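Galactose-binding-like protein (Bacteroides thetaiotaomicron, PDB 7M1B) is a SusE-like protein with a galactose-binding-like domain that probably binds sugars and may contribute to glycan breakdown. Local coordinates at residues E118-T130 / G165-F178. Residues are numbered along the deposited sequence; the frame is centred on the assembly and turned at random.
Sequences EVNPTFGGIYIHT and GFTLRGFSAEPHDF
Ile126 and Ile128 pair with Leu168 and Phe166 where the second strand of the 118-130 beta-hairpin runs antiparallel to strand 165-168, in one sheet of a two-sheet beta sandwich. Four backbone hydrogen bonds join the strands, the straightest from Ile128 N to Phe166 O (2.8 Å, 176°). Ile126 reaches across to the other sheet: CG2 stands over the face of the Phe178 ring, 3.8 Å from its centroid, and CD1 touches Phe178 CD1 at 3.5 Å, while CG1 lies beside Leu168 CB. Ile128 CB sits over a face of the Phe166 ring, CG2 meets its CE1 and CZ, and CD1 reaches Phe166 CE2 and Leu168 CD1. Phe166 holds CG between its backbone N and carbonyl carbon (chi1 59°), which swings the ring over Ile128; its edge-to-face partner, Phe140, belongs to the facing sheet. With an alanine at Phe166, Ile128 would probably lose the ring against its CB, CG2 and CD1, opening a gap toward Phe140. Across the sheet's other surface, Tyr127 turns its CD1 edge to Thr167 CG2. At the type II turn from Thr122 to Gly125, Phe171 N donates a hydrogen bond to Gly124 O. Arg169 runs alongside: CB lies 3.9 Å from Gly124 O, CG and CD of the extended chain pass Phe123 O (CD at 3.2 Å), and NH1 donates in the guanidinium plane to an in-plane lone pair of Phe123 O at 2.9 Å.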
ATOM      1  N   GLU A 118      15.544  10.072 -13.255  1.00 36.14           N
ATOM      2  CA  GLU A 118      15.703  10.079 -11.819  1.00 36.62           C
ATOM      3  C   GLU A 118      15.751   8.632 -11.347  1.00 34.55           C
ATOM      4  O   GLU A 118      15.009   7.794 -11.871  1.00 32.83           O
ATOM      5  CB  GLU A 118      14.657  10.947 -11.079  1.00 35.77           C
ATOM      6  CG  GLU A 118      14.923  11.147  -9.607  1.00 48.43           C
ATOM      7  CD  GLU A 118      14.049  12.172  -8.912  1.00 50.78           C
ATOM      8  OE1 GLU A 118      13.539  13.099  -9.585  1.00 44.49           O
ATOM      9  OE2 GLU A 118      13.919  12.065  -7.681  1.00 70.39           O
ATOM     10  N   VAL A 119      16.668   8.323 -10.428  1.00 30.94           N
ATOM     11  CA  VAL A 119      16.785   6.979  -9.902  1.00 28.53           C
ATOM     12  C   VAL A 119      16.784   7.093  -8.375  1.00 30.18           C
ATOM     13  O   VAL A 119      17.621   7.796  -7.758  1.00 33.52           O
ATOM     14  CB  VAL A 119      18.073   6.312 -10.404  1.00 28.73           C
ATOM     15  CG1 VAL A 119      18.165   4.831 -10.049  1.00 31.87           C
ATOM     16  CG2 VAL A 119      18.262   6.489 -11.923  1.00 35.65           C
ATOM     17  N   ASN A 120      15.787   6.455  -7.756  1.00 27.33           N
ATOM     18  CA  ASN A 120      15.653   6.570  -6.304  1.00 26.78           C
ATOM     19  C   ASN A 120      15.688   5.185  -5.677  1.00 24.89           C
ATOM     20  O   ASN A 120      15.279   4.189  -6.290  1.00 26.61           O
ATOM     21  CB  ASN A 120      14.291   7.148  -5.903  1.00 32.73           C
ATOM     22  CG  ASN A 120      13.953   8.437  -6.615  1.00 39.38           C
ATOM     23  OD1 ASN A 120      12.836   8.591  -7.110  1.00 46.50           O
ATOM     24  ND2 ASN A 120      14.864   9.386  -6.571  1.00 40.38           N
ATOM     25  N   PRO A 121      16.099   5.060  -4.393  1.00 25.95           N
ATOM     26  CA  PRO A 121      15.995   3.764  -3.733  1.00 22.80           C
ATOM     27  C   PRO A 121      14.528   3.357  -3.590  1.00 20.04           C
ATOM     28  O   PRO A 121      13.635   4.201  -3.425  1.00 24.62           O
ATOM     29  CB  PRO A 121      16.568   4.025  -2.333  1.00 22.24           C
ATOM     30  CG  PRO A 121      17.254   5.357  -2.381  1.00 26.75           C
ATOM     31  CD  PRO A 121      16.680   6.128  -3.566  1.00 25.78           C
ATOM     32  N   THR A 122      14.318   2.027  -3.674  1.00 22.75           N
ATOM     33  CA  THR A 122      13.047   1.425  -3.259  1.00 22.95           C
ATOM     34  C   THR A 122      13.361   0.134  -2.486  1.00 23.67           C
ATOM     35  O   THR A 122      14.534  -0.251  -2.311  1.00 24.47           O
ATOM     36  CB  THR A 122      12.096   1.152  -4.457  1.00 23.04           C
ATOM     37  OG1 THR A 122      10.782   0.810  -3.969  1.00 24.71           O
ATOM     38  CG2 THR A 122      12.593   0.045  -5.371  1.00 22.89           C
ATOM     39  N   PHE A 123      12.316  -0.549  -1.994  1.00 22.08           N
ATOM     40  CA  PHE A 123      12.514  -1.750  -1.186  1.00 23.82           C
ATOM     41  C   PHE A 123      13.192  -2.825  -2.017  1.00 25.84           C
ATOM     42  O   PHE A 123      12.631  -3.250  -3.031  1.00 25.69           O
ATOM     43  CB  PHE A 123      11.187  -2.199  -0.556  1.00 21.71           C
ATOM     44  CG  PHE A 123      10.750  -1.076   0.349  1.00 19.08           C
ATOM     45  CD1 PHE A 123      11.283  -1.038   1.658  1.00 18.82           C
ATOM     46  CD2 PHE A 123       9.807  -0.107   0.005  1.00 20.93           C
ATOM     47  CE1 PHE A 123      11.002   0.034   2.478  1.00 20.28           C
ATOM     48  CE2 PHE A 123       9.517   0.974   0.835  1.00 22.24           C
ATOM     49  CZ  PHE A 123      10.076   0.995   2.114  1.00 21.32           C
ATOM     50  N   GLY A 124      14.443  -3.150  -1.640  1.00 22.91           N
ATOM     51  CA  GLY A 124      15.244  -4.211  -2.251  1.00 25.43           C
ATOM     52  C   GLY A 124      15.747  -3.815  -3.651  1.00 26.61           C
ATOM     53  O   GLY A 124      16.227  -4.646  -4.424  1.00 30.34           O
ATOM     54  N   GLY A 125      15.763  -2.522  -3.968  1.00 24.16           N
ATOM     55  CA  GLY A 125      16.310  -2.123  -5.270  1.00 25.62           C
ATOM     56  C   GLY A 125      16.156  -0.642  -5.551  1.00 23.57           C
ATOM     57  O   GLY A 125      16.341   0.220  -4.688  1.00 24.74           O
ATOM     58  N   ILE A 126      15.921  -0.359  -6.851  1.00 22.72           N
ATOM     59  CA  ILE A 126      15.839   1.021  -7.280  1.00 25.93           C
ATOM     60  C   ILE A 126      14.570   1.204  -8.114  1.00 22.62           C
ATOM     61  O   ILE A 126      14.034   0.243  -8.696  1.00 23.66           O
ATOM     62  CB  ILE A 126      17.105   1.436  -8.056  1.00 27.49           C
ATOM     63  CG1 ILE A 126      17.345   0.459  -9.212  1.00 28.90           C
ATOM     64  CG2 ILE A 126      18.295   1.546  -7.109  1.00 29.69           C
ATOM     65  CD1 ILE A 126      18.397   0.980 -10.233  1.00 30.39           C
ATOM     66  N   TYR A 127      14.110   2.445  -8.104  1.00 24.90           N
ATOM     67  CA  TYR A 127      12.996   2.871  -8.931  1.00 27.50           C
ATOM     68  C   TYR A 127      13.530   3.865  -9.955  1.00 27.84           C
ATOM     69  O   TYR A 127      14.118   4.872  -9.568  1.00 26.87           O
ATOM     70  CB  TYR A 127      11.883   3.470  -8.067  1.00 27.37           C
ATOM     71  CG  TYR A 127      10.730   4.081  -8.807  1.00 29.02           C
ATOM     72  CD1 TYR A 127       9.874   3.281  -9.562  1.00 28.47           C
ATOM     73  CD2 TYR A 127      10.507   5.457  -8.769  1.00 30.92           C
ATOM     74  CE1 TYR A 127       8.807   3.831 -10.241  1.00 29.27           C
ATOM     75  CE2 TYR A 127       9.445   6.020  -9.472  1.00 33.51           C
ATOM     76  CZ  TYR A 127       8.591   5.199 -10.202  1.00 31.90           C
ATOM     77  OH  TYR A 127       7.551   5.697 -10.969  1.00 37.92           O
ATOM     78  N   ILE A 128      13.293   3.580 -11.230  1.00 26.85           N
ATOM     79  CA  ILE A 128      13.799   4.429 -12.320  1.00 31.89           C
ATOM     80  C   ILE A 128      12.632   5.149 -12.973  1.00 28.82           C
ATOM     81  O   ILE A 128      11.660   4.490 -13.340  1.00 28.77           O
ATOM     82  CB  ILE A 128      14.552   3.574 -13.345  1.00 30.66           C
ATOM     83  CG1 ILE A 128      15.815   2.988 -12.716  1.00 26.98           C
ATOM     84  CG2 ILE A 128      14.916   4.434 -14.556  1.00 30.65           C
ATOM     85  CD1 ILE A 128      16.478   1.907 -13.528  1.00 32.00           C
ATOM     86  N   HIS A 129      12.699   6.481 -13.074  1.00 28.00           N
ATOM     87  CA  HIS A 129      11.625   7.234 -13.707  1.00 33.05           C
ATOM     88  C   HIS A 129      12.194   8.285 -14.655  1.00 33.88           C
ATOM     89  O   HIS A 129      13.243   8.876 -14.409  1.00 31.23           O
ATOM     90  CB  HIS A 129      10.576   7.788 -12.730  1.00 36.18           C
ATOM     91  CG  HIS A 129      11.112   8.514 -11.550  1.00 44.53           C
ATOM     92  ND1 HIS A 129      10.819   9.845 -11.301  1.00 50.14           N
ATOM     93  CD2 HIS A 129      11.892   8.085 -10.531  1.00 43.88           C
ATOM     94  CE1 HIS A 129      11.400  10.206 -10.160  1.00 55.51           C
ATOM     95  NE2 HIS A 129      12.077   9.142  -9.684  1.00 50.43           N
ATOM     96  N   THR A 130      11.482   8.489 -15.763  1.00 30.79           N
ATOM     97  CA  THR A 130      11.866   9.541 -16.715  1.00 32.11           C
ATOM     98  C   THR A 130      10.647   9.957 -17.509  1.00 36.91           C
ATOM     99  O   THR A 130       9.569   9.418 -17.257  1.00 34.20           O
ATOM    100  CB  THR A 130      13.110   9.161 -17.528  1.00 33.12           C
ATOM    101  OG1 THR A 130      13.627  10.353 -18.119  1.00 34.58           O
ATOM    102  CG2 THR A 130      12.829   8.092 -18.559  1.00 34.91           C
ATOM    103  N   GLY A 165       8.197   4.597 -15.392  1.00 34.41           N
ATOM    104  CA  GLY A 165       8.555   4.271 -14.001  1.00 28.72           C
ATOM    105  C   GLY A 165       8.620   2.748 -13.854  1.00 31.20           C
ATOM    106  O   GLY A 165       7.667   2.055 -14.217  1.00 32.42           O
ATOM    107  N   PHE A 166       9.752   2.208 -13.408  1.00 28.42           N
ATOM    108  CA  PHE A 166       9.867   0.755 -13.270  1.00 29.24           C
ATOM    109  C   PHE A 166      10.889   0.450 -12.192  1.00 27.97           C
ATOM    110  O   PHE A 166      11.673   1.343 -11.876  1.00 25.89           O
ATOM    111  CB  PHE A 166      10.240   0.048 -14.581  1.00 30.46           C
ATOM    112  CG  PHE A 166      11.554   0.491 -15.208  1.00 31.32           C
ATOM    113  CD1 PHE A 166      11.648   1.692 -15.913  1.00 31.09           C
ATOM    114  CD2 PHE A 166      12.700  -0.288 -15.068  1.00 32.13           C
ATOM    115  CE1 PHE A 166      12.868   2.084 -16.465  1.00 30.54           C
ATOM    116  CE2 PHE A 166      13.920   0.123 -15.584  1.00 32.42           C
ATOM    117  CZ  PHE A 166      13.996   1.299 -16.312  1.00 31.71           C
ATOM    118  N   THR A 167      10.918  -0.793 -11.687  1.00 27.68           N
ATOM    119  CA  THR A 167      11.787  -1.091 -10.554  1.00 25.57           C
ATOM    120  C   THR A 167      12.659  -2.290 -10.892  1.00 28.24           C
ATOM    121  O   THR A 167      12.281  -3.167 -11.685  1.00 36.53           O
ATOM    122  CB  THR A 167      11.033  -1.375  -9.253  1.00 32.10           C
ATOM    123  OG1 THR A 167      10.403  -2.654  -9.363  1.00 37.66           O
ATOM    124  CG2 THR A 167      10.008  -0.309  -8.962  1.00 34.58           C
ATOM    125  N   LEU A 168      13.822  -2.321 -10.256  1.00 28.42           N
ATOM    126  CA  LEU A 168      14.611  -3.538 -10.174  1.00 30.79           C
ATOM    127  C   LEU A 168      14.712  -3.873  -8.697  1.00 28.97           C
ATOM    128  O   LEU A 168      15.080  -3.001  -7.911  1.00 34.89           O
ATOM    129  CB  LEU A 168      16.051  -3.239 -10.567  1.00 37.53           C
ATOM    130  CG  LEU A 168      16.418  -3.280 -12.028  1.00 48.05           C
ATOM    131  CD1 LEU A 168      16.226  -1.893 -12.631  1.00 51.13           C
ATOM    132  CD2 LEU A 168      17.874  -3.714 -12.115  1.00 57.65           C
ATOM    133  N   ARG A 169      14.549  -5.155  -8.361  1.00 30.62           N
ATOM    134  CA  ARG A 169      14.603  -5.577  -6.970  1.00 30.05           C
ATOM    135  C   ARG A 169      15.608  -6.722  -6.869  1.00 27.94           C
ATOM    136  O   ARG A 169      16.290  -7.043  -7.847  1.00 30.75           O
ATOM    137  CB  ARG A 169      13.189  -5.926  -6.468  1.00 39.54           C
ATOM    138  CG  ARG A 169      12.257  -4.719  -6.413  1.00 41.35           C
ATOM    139  CD  ARG A 169      11.196  -4.934  -5.369  1.00 42.91           C
ATOM    140  NE  ARG A 169      10.023  -4.207  -5.826  1.00 47.08           N
ATOM    141  CZ  ARG A 169       9.572  -3.085  -5.322  1.00 35.04           C
ATOM    142  NH1 ARG A 169      10.108  -2.561  -4.232  1.00 34.44           N
ATOM    143  NH2 ARG A 169       8.467  -2.581  -5.849  1.00 31.32           N
ATOM    144  N   GLY A 170      15.736  -7.295  -5.669  1.00 31.82           N
ATOM    145  CA  GLY A 170      16.669  -8.385  -5.420  1.00 35.64           C
ATOM    146  C   GLY A 170      17.988  -7.920  -4.809  1.00 31.63           C
ATOM    147  O   GLY A 170      18.939  -8.695  -4.789  1.00 36.83           O
ATOM    148  N   PHE A 171      18.054  -6.690  -4.287  1.00 27.78           N
ATOM    149  CA  PHE A 171      19.316  -6.161  -3.819  1.00 27.09           C
ATOM    150  C   PHE A 171      19.305  -5.957  -2.299  1.00 30.66           C
ATOM    151  O   PHE A 171      18.331  -5.538  -1.685  1.00 30.96           O
ATOM    152  CB  PHE A 171      19.623  -4.805  -4.447  1.00 26.85           C
ATOM    153  CG  PHE A 171      19.910  -4.925  -5.916  1.00 34.68           C
ATOM    154  CD1 PHE A 171      21.198  -5.226  -6.347  1.00 34.59           C
ATOM    155  CD2 PHE A 171      18.876  -4.885  -6.838  1.00 30.90           C
ATOM    156  CE1 PHE A 171      21.480  -5.397  -7.690  1.00 37.71           C
ATOM    157  CE2 PHE A 171      19.154  -5.038  -8.193  1.00 36.06           C
ATOM    158  CZ  PHE A 171      20.448  -5.314  -8.608  1.00 39.22           C
ATOM    159  N   SER A 172      20.457  -6.171  -1.716  1.00 25.21           N
ATOM    160  CA  SER A 172      20.664  -5.936  -0.306  1.00 26.45           C
ATOM    161  C   SER A 172      20.630  -4.432   0.042  1.00 27.68           C
ATOM    162  O   SER A 172      20.995  -3.601  -0.780  1.00 28.77           O
ATOM    163  CB  SER A 172      21.985  -6.619   0.062  1.00 31.88           C
ATOM    164  OG  SER A 172      23.080  -6.047  -0.634  1.00 35.05           O
ATOM    165  N   ALA A 173      20.309  -4.073   1.319  1.00 26.07           N
ATOM    166  CA  ALA A 173      20.278  -2.659   1.697  1.00 26.96           C
ATOM    167  C   ALA A 173      21.642  -2.191   2.205  1.00 29.18           C
ATOM    168  O   ALA A 173      21.906  -2.093   3.416  1.00 28.59           O
ATOM    169  CB  ALA A 173      19.196  -2.380   2.698  1.00 24.72           C
ATOM    170  N   GLU A 174      22.498  -1.915   1.231  1.00 28.05           N
ATOM    171  CA  GLU A 174      23.835  -1.357   1.357  1.00 24.40           C
ATOM    172  C   GLU A 174      24.059  -0.522   0.083  1.00 24.25           C
ATOM    173  O   GLU A 174      23.377  -0.752  -0.939  1.00 26.51           O
ATOM    174  CB  GLU A 174      24.825  -2.522   1.466  1.00 26.10           C
ATOM    175  CG  GLU A 174      24.836  -3.402   0.229  1.00 31.79           C
ATOM    176  CD  GLU A 174      25.819  -4.545   0.407  1.00 32.81           C
ATOM    177  OE1 GLU A 174      27.074  -4.289   0.360  1.00 33.37           O
ATOM    178  OE2 GLU A 174      25.344  -5.672   0.697  1.00 39.43           O
ATOM    179  N   PRO A 175      25.090   0.350  -0.006  1.00 23.71           N
ATOM    180  CA  PRO A 175      25.342   1.035  -1.280  1.00 23.93           C
ATOM    181  C   PRO A 175      25.710   0.096  -2.427  1.00 28.48           C
ATOM    182  O   PRO A 175      26.528  -0.792  -2.301  1.00 26.68           O
ATOM    183  CB  PRO A 175      26.496   2.038  -0.995  1.00 27.63           C
ATOM    184  CG  PRO A 175      26.780   1.962   0.504  1.00 30.79           C
ATOM    185  CD  PRO A 175      25.987   0.810   1.083  1.00 29.03           C
ATOM    186  N   HIS A 176      25.100   0.329  -3.599  1.00 25.93           N
ATOM    187  CA  HIS A 176      25.462  -0.381  -4.809  1.00 30.77           C
ATOM    188  C   HIS A 176      25.567   0.614  -5.955  1.00 31.44           C
ATOM    189  O   HIS A 176      24.885   1.641  -5.959  1.00 29.93           O
ATOM    190  CB  HIS A 176      24.357  -1.345  -5.225  1.00 28.92           C
ATOM    191  CG  HIS A 176      24.055  -2.432  -4.267  1.00 28.90           C
ATOM    192  ND1 HIS A 176      24.783  -3.604  -4.226  1.00 37.23           N
ATOM    193  CD2 HIS A 176      23.071  -2.534  -3.352  1.00 26.52           C
ATOM    194  CE1 HIS A 176      24.249  -4.403  -3.325  1.00 34.84           C
ATOM    195  NE2 HIS A 176      23.155  -3.792  -2.839  1.00 30.25           N
ATOM    196  N   ASP A 177      26.475   0.313  -6.883  1.00 30.98           N
ATOM    197  CA  ASP A 177      26.677   1.134  -8.060  1.00 34.56           C
ATOM    198  C   ASP A 177      25.748   0.622  -9.155  1.00 35.37           C
ATOM    199  O   ASP A 177      25.706  -0.597  -9.419  1.00 38.98           O
ATOM    200  CB  ASP A 177      28.150   1.024  -8.472  1.00 37.93           C
ATOM    201  CG  ASP A 177      29.115   1.424  -7.372  1.00 47.36           C
ATOM    202  OD1 ASP A 177      28.787   2.365  -6.614  1.00 41.55           O
ATOM    203  OD2 ASP A 177      30.208   0.799  -7.302  1.00 54.65           O
ATOM    204  N   PHE A 178      24.995   1.565  -9.738  1.00 35.78           N
ATOM    205  CA  PHE A 178      24.064   1.272 -10.813  1.00 33.61           C
ATOM    206  C   PHE A 178      24.481   2.038 -12.071  1.00 41.81           C
ATOM    207  O   PHE A 178      25.065   3.131 -11.999  1.00 40.02           O
ATOM    208  CB  PHE A 178      22.625   1.614 -10.393  1.00 33.51           C
ATOM    209  CG  PHE A 178      22.088   0.800  -9.236  1.00 31.07           C
ATOM    210  CD1 PHE A 178      21.503  -0.446  -9.465  1.00 36.71           C
ATOM    211  CD2 PHE A 178      22.171   1.259  -7.924  1.00 30.24           C
ATOM    212  CE1 PHE A 178      20.991  -1.211  -8.428  1.00 36.44           C
ATOM    213  CE2 PHE A 178      21.638   0.500  -6.892  1.00 28.98           C
ATOM    214  CZ  PHE A 178      21.074  -0.735  -7.141  1.00 31.70           C
TER